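Local coordinates for gram-negative insecticidal protein (Chromobacterium piscinae, PDB 6FBM) that is an insecticidal toxin of the MACPF and beta-tripod families that probably acts by forming pores in target-cell membranes, at residues Asp42-Gly54 with Thr58-His70. Sequence-based numbering, arbitrary orientation.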
loop_
_atom_site.group_PDB
_atom_site.type_symbol
_atom_site.label_atom_id
_atom_site.label_comp_id
_atom_site.label_asym_id
_atom_site.label_seq_id
_atom_site.Cartn_x
_atom_site.Cartn_y
_atom_site.Cartn_z
ATOM N N ASP A 42 33.928 -14.463 -0.813
ATOM C CA ASP A 42 32.811 -15.351 -1.038
ATOM C C ASP A 42 32.520 -15.824 0.381
ATOM O O ASP A 42 33.311 -16.557 0.949
ATOM C CB ASP A 42 33.257 -16.511 -1.937
ATOM C CG ASP A 42 32.171 -17.591 -2.117
ATOM O OD1 ASP A 42 31.065 -17.504 -1.545
ATOM O OD2 ASP A 42 32.405 -18.562 -2.870
ATOM N N PHE A 43 31.399 -15.392 0.948
ATOM C CA PHE A 43 31.110 -15.639 2.370
ATOM C C PHE A 43 30.377 -16.945 2.677
ATOM O O PHE A 43 30.006 -17.178 3.829
ATOM C CB PHE A 43 30.353 -14.448 2.963
ATOM C CG PHE A 43 31.193 -13.228 3.125
ATOM C CD1 PHE A 43 32.215 -13.206 4.056
ATOM C CD2 PHE A 43 30.958 -12.098 2.355
ATOM C CE1 PHE A 43 32.988 -12.081 4.203
ATOM C CE2 PHE A 43 31.723 -10.965 2.512
ATOM C CZ PHE A 43 32.732 -10.950 3.433
ATOM N N GLY A 44 30.186 -17.785 1.654
ATOM C CA GLY A 44 29.424 -19.016 1.770
ATOM C C GLY A 44 27.947 -18.696 1.624
ATOM O O GLY A 44 27.468 -17.571 2.018
ATOM N N GLY A 45 27.221 -19.654 1.051
ATOM C CA GLY A 45 25.780 -19.512 0.849
ATOM C C GLY A 45 24.959 -19.922 2.056
ATOM O O GLY A 45 23.748 -19.696 2.053
ATOM N N GLU A 46 25.601 -20.497 3.082
ATOM C CA GLU A 46 24.902 -20.855 4.291
ATOM C C GLU A 46 24.638 -19.582 5.104
ATOM O O GLU A 46 25.513 -18.723 5.250
ATOM C CB GLU A 46 25.675 -21.878 5.132
ATOM C CG GLU A 46 25.891 -23.228 4.465
ATOM C CD GLU A 46 27.287 -23.397 3.849
ATOM O OE1 GLU A 46 28.032 -22.392 3.609
ATOM O OE2 GLU A 46 27.658 -24.581 3.594
ATOM N N LEU A 47 23.424 -19.502 5.642
ATOM C CA LEU A 47 22.953 -18.332 6.340
ATOM C C LEU A 47 22.472 -18.699 7.732
ATOM O O LEU A 47 21.902 -19.777 7.945
ATOM C CB LEU A 47 21.790 -17.667 5.580
ATOM C CG LEU A 47 22.059 -17.277 4.124
ATOM C CD1 LEU A 47 20.802 -16.799 3.451
ATOM C CD2 LEU A 47 23.171 -16.242 4.022
ATOM N N ASP A 48 22.740 -17.791 8.675
ATOM C CA ASP A 48 22.157 -17.852 9.978
ATOM C C ASP A 48 20.954 -16.949 9.960
ATOM O O ASP A 48 20.896 -16.043 9.181
ATOM C CB ASP A 48 23.179 -17.343 11.030
ATOM C CG ASP A 48 23.590 -18.379 12.016
ATOM O OD1 ASP A 48 22.609 -18.992 12.563
ATOM O OD2 ASP A 48 24.828 -18.393 12.384
ATOM N N SER A 49 20.051 -17.184 10.911
ATOM C CA SER A 49 19.010 -16.226 11.178
ATOM C C SER A 49 19.094 -15.761 12.609
ATOM O O SER A 49 19.524 -16.473 13.489
ATOM C CB SER A 49 17.623 -16.777 10.798
ATOM O OG SER A 49 17.051 -17.569 11.832
ATOM N N ILE A 50 18.657 -14.548 12.797
ATOM C CA ILE A 50 18.745 -13.864 14.069
ATOM C C ILE A 50 17.469 -13.041 14.258
ATOM O O ILE A 50 16.923 -12.494 13.291
ATOM C CB ILE A 50 20.003 -12.972 14.097
ATOM C CG1 ILE A 50 20.259 -12.421 15.472
ATOM C CG2 ILE A 50 19.929 -11.844 13.039
ATOM C CD1 ILE A 50 21.317 -11.329 15.502
ATOM N N GLU A 51 17.008 -12.972 15.508
ATOM C CA GLU A 51 15.903 -12.134 15.906
ATOM C C GLU A 51 16.414 -10.822 16.513
ATOM O O GLU A 51 17.249 -10.817 17.415
ATOM C CB GLU A 51 15.016 -12.866 16.898
ATOM C CG GLU A 51 13.562 -12.357 16.933
ATOM C CD GLU A 51 13.145 -11.874 18.306
ATOM O OE1 GLU A 51 12.146 -12.460 18.817
ATOM O OE2 GLU A 51 13.750 -10.870 18.820
ATOM N N ILE A 52 15.933 -9.716 15.961
ATOM C CA ILE A 52 16.291 -8.391 16.383
ATOM C C ILE A 52 14.998 -7.597 16.501
ATOM O O ILE A 52 14.382 -7.245 15.495
ATOM C CB ILE A 52 17.212 -7.730 15.361
ATOM C CG1 ILE A 52 18.546 -8.480 15.305
ATOM C CG2 ILE A 52 17.449 -6.265 15.682
ATOM C CD1 ILE A 52 19.498 -7.999 14.246
ATOM N N GLU A 53 14.591 -7.320 17.730
ATOM C CA GLU A 53 13.377 -6.567 18.018
ATOM C C GLU A 53 12.164 -7.079 17.260
ATOM O O GLU A 53 11.510 -6.326 16.549
ATOM C CB GLU A 53 13.566 -5.078 17.692
ATOM C CG GLU A 53 14.463 -4.334 18.675
ATOM C CD GLU A 53 14.263 -2.839 18.587
ATOM O OE1 GLU A 53 13.112 -2.402 18.344
ATOM O OE2 GLU A 53 15.268 -2.107 18.763
ATOM N N GLY A 54 11.908 -8.366 17.393
ATOM C CA GLY A 54 10.720 -8.978 16.850
ATOM C C GLY A 54 10.834 -9.404 15.406
ATOM O O GLY A 54 9.988 -10.145 14.937
ATOM N N THR A 58 18.478 -12.608 8.127
ATOM C CA THR A 58 19.465 -13.591 7.739
ATOM C C THR A 58 20.756 -12.913 7.323
ATOM O O THR A 58 20.757 -11.759 6.913
ATOM C CB THR A 58 18.960 -14.478 6.598
ATOM O OG1 THR A 58 18.568 -13.669 5.509
ATOM C CG2 THR A 58 17.770 -15.328 7.071
ATOM N N PHE A 59 21.852 -13.642 7.433
ATOM C CA PHE A 59 23.183 -13.135 7.080
ATOM C C PHE A 59 24.093 -14.346 6.942
ATOM O O PHE A 59 23.737 -15.418 7.410
ATOM C CB PHE A 59 23.713 -12.179 8.147
ATOM C CG PHE A 59 23.773 -12.788 9.503
ATOM C CD1 PHE A 59 22.655 -12.831 10.311
ATOM C CD2 PHE A 59 24.951 -13.334 9.973
ATOM C CE1 PHE A 59 22.704 -13.414 11.566
ATOM C CE2 PHE A 59 25.015 -13.931 11.238
ATOM C CZ PHE A 59 23.886 -13.971 12.037
ATOM N N PRO A 60 25.253 -14.192 6.285
ATOM C CA PRO A 60 26.150 -15.333 6.147
ATOM C C PRO A 60 26.699 -15.844 7.482
ATOM O O PRO A 60 27.085 -15.052 8.334
ATOM C CB PRO A 60 27.273 -14.783 5.267
ATOM C CG PRO A 60 26.590 -13.685 4.491
ATOM C CD PRO A 60 25.769 -13.028 5.540
ATOM N N ARG A 61 26.684 -17.167 7.659
ATOM C CA ARG A 61 27.249 -17.842 8.840
ATOM C C ARG A 61 28.664 -17.406 9.158
ATOM O O ARG A 61 29.015 -17.336 10.323
ATOM C CB ARG A 61 27.269 -19.359 8.654
ATOM C CG ARG A 61 26.173 -20.063 9.430
ATOM C CD ARG A 61 26.052 -21.530 8.992
ATOM N NE ARG A 61 24.661 -21.956 9.133
ATOM C CZ ARG A 61 24.027 -22.164 10.295
ATOM N NH1 ARG A 61 24.684 -22.123 11.461
ATOM N NH2 ARG A 61 22.734 -22.524 10.276
ATOM N N SER A 62 29.446 -17.109 8.131
ATOM C CA SER A 62 30.800 -16.651 8.334
ATOM C C SER A 62 30.922 -15.281 8.993
ATOM O O SER A 62 32.012 -14.934 9.462
ATOM C CB SER A 62 31.566 -16.636 6.991
ATOM O OG SER A 62 30.868 -15.862 6.002
ATOM N N MET A 63 29.839 -14.490 9.047
ATOM C CA MET A 63 29.893 -13.199 9.733
ATOM C C MET A 63 29.329 -13.377 11.099
ATOM O O MET A 63 28.574 -14.335 11.350
ATOM C CB MET A 63 29.101 -12.130 8.997
ATOM C CG MET A 63 29.487 -11.988 7.537
ATOM S SD MET A 63 28.641 -10.589 6.766
ATOM C CE MET A 63 29.166 -10.805 5.049
ATOM N N HIS A 64 29.717 -12.472 11.988
ATOM C CA HIS A 64 29.202 -12.446 13.344
ATOM C C HIS A 64 28.421 -11.151 13.522
ATOM O O HIS A 64 28.850 -10.084 13.073
ATOM C CB HIS A 64 30.343 -12.483 14.353
ATOM C CG HIS A 64 30.887 -13.856 14.599
ATOM N ND1 HIS A 64 31.675 -14.160 15.695
ATOM C CD2 HIS A 64 30.762 -15.011 13.904
ATOM C CE1 HIS A 64 32.015 -15.438 15.647
ATOM N NE2 HIS A 64 31.487 -15.972 14.564
ATOM N N VAL A 65 27.303 -11.265 14.230
ATOM C CA VAL A 65 26.460 -10.141 14.513
ATOM C C VAL A 65 26.375 -9.993 16.003
ATOM O O VAL A 65 26.087 -10.961 16.713
ATOM C CB VAL A 65 25.052 -10.351 13.929
ATOM C CG1 VAL A 65 24.128 -9.219 14.332
ATOM C CG2 VAL A 65 25.128 -10.470 12.405
ATOM N N HIS A 66 26.593 -8.771 16.454
ATOM C CA HIS A 66 26.431 -8.370 17.846
ATOM C C HIS A 66 25.433 -7.248 17.928
ATOM O O HIS A 66 25.715 -6.146 17.493
ATOM C CB HIS A 66 27.799 -7.929 18.432
ATOM C CG HIS A 66 28.687 -9.073 18.767
ATOM N ND1 HIS A 66 29.552 -9.635 17.841
ATOM C CD2 HIS A 66 28.766 -9.847 19.878
ATOM C CE1 HIS A 66 30.142 -10.690 18.376
ATOM N NE2 HIS A 66 29.688 -10.837 19.611
ATOM N N THR A 67 24.256 -7.512 18.463
ATOM C CA THR A 67 23.258 -6.452 18.622
ATOM C C THR A 67 23.641 -5.640 19.838
ATOM O O THR A 67 24.047 -6.207 20.840
ATOM C CB THR A 67 21.813 -6.978 18.756
ATOM O OG1 THR A 67 21.651 -7.601 20.023
ATOM C CG2 THR A 67 21.498 -7.929 17.653
ATOM N N TYR A 68 23.557 -4.322 19.730
ATOM C CA TYR A 68 23.739 -3.434 20.869
ATOM C C TYR A 68 22.972 -2.149 20.557
ATOM O O TYR A 68 23.471 -1.254 19.904
ATOM C CB TYR A 68 25.221 -3.204 21.240
ATOM C CG TYR A 68 25.442 -2.372 22.508
ATOM C CD1 TYR A 68 24.421 -2.217 23.490
ATOM C CD2 TYR A 68 26.662 -1.728 22.727
ATOM C CE1 TYR A 68 24.618 -1.440 24.618
ATOM C CE2 TYR A 68 26.874 -0.943 23.858
ATOM C CZ TYR A 68 25.853 -0.804 24.805
ATOM O OH TYR A 68 26.047 -0.034 25.937
ATOM N N PHE A 69 21.729 -2.073 20.994
ATOM C CA PHE A 69 20.916 -0.906 20.723
ATOM C C PHE A 69 21.358 0.228 21.650
ATOM O O PHE A 69 20.956 0.269 22.804
ATOM C CB PHE A 69 19.435 -1.258 20.916
ATOM C CG PHE A 69 18.497 -0.153 20.508
ATOM C CD1 PHE A 69 18.384 1.006 21.288
ATOM C CD2 PHE A 69 17.748 -0.228 19.321
ATOM C CE1 PHE A 69 17.558 2.059 20.902
ATOM C CE2 PHE A 69 16.963 0.843 18.919
ATOM C CZ PHE A 69 16.848 1.976 19.717
ATOM N N HIS A 70 22.205 1.116 21.141
ATOM C CA HIS A 70 22.693 2.253 21.934
ATOM C C HIS A 70 23.263 3.382 21.068
ATOM O O HIS A 70 23.480 3.206 19.867
ATOM C CB HIS A 70 23.718 1.798 22.995
ATOM C CG HIS A 70 25.088 1.630 22.446
ATOM N ND1 HIS A 70 25.366 0.796 21.384
ATOM C CD2 HIS A 70 26.228 2.322 22.691
ATOM C CE1 HIS A 70 26.647 0.905 21.064
ATOM N NE2 HIS A 70 27.198 1.817 21.849
HETATM O O HOH W 1 28.242 -18.191 5.377
#
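The ring of Phe59 sits between strand 47-52 and strand 64-78, and Asp48 and Ile50 both lean on it. Asp48 lays its CB over one face, a CH-pi contact 4.0 Å from the ring centroid, while Val65 CG2 stands over the centre of the opposite face, so the ring is sandwiched, and the backbone O of Met63 lies in plane at the edge. Ile50 comes to the edge instead, its CG2 3.5 Å from Phe59 CE1; with CG1 anti to the backbone N (chi1 -171°), the other branch carries CD1 down to Val65 CG1 and meets Thr67 CG2 tip to tip. Ile52 continues the line, sliding past Thr67. Asp48 and Phe59 exchange both backbone bonds of an antiparallel hydrogen-bonded pair, Asp48 N to Phe59 O (2.9 Å) and Phe59 N to Asp48 O.

The loop 43-46 fastens to the type I turn from Pro60 to Met63. Arg61 N donates almost straight to Glu46 O (171° at the hydrogen). Ser62 OG gives its proton to a lone pair of Phe43 O, 2.7 Å away in the carbonyl plane, and a water bridges Phe43 O, Glu46 O and Ser62 N. Over one face of the Phe43 ring, Met63, extended beyond CG, sets CE above the centre, 3.5 Å from the centroid, with SD farther up the same normal: a Met-aromatic contact. Ser62 OG stands near the ring's plane, at the edge. The Asp48 carboxylate lies over one face of the Arg61 guanidinium, toward its rim, with the two planes 41° apart; Arg61 NH1 to Asp48 OD2 is a long 3.8 Å salt bridge.

Since no N-H points at that oxygen, the pair probably adds only diffuse attraction; directed bonds fix the turn, and apolar contacts seat the hairpin against strand 64-78 of the MACPF sheet.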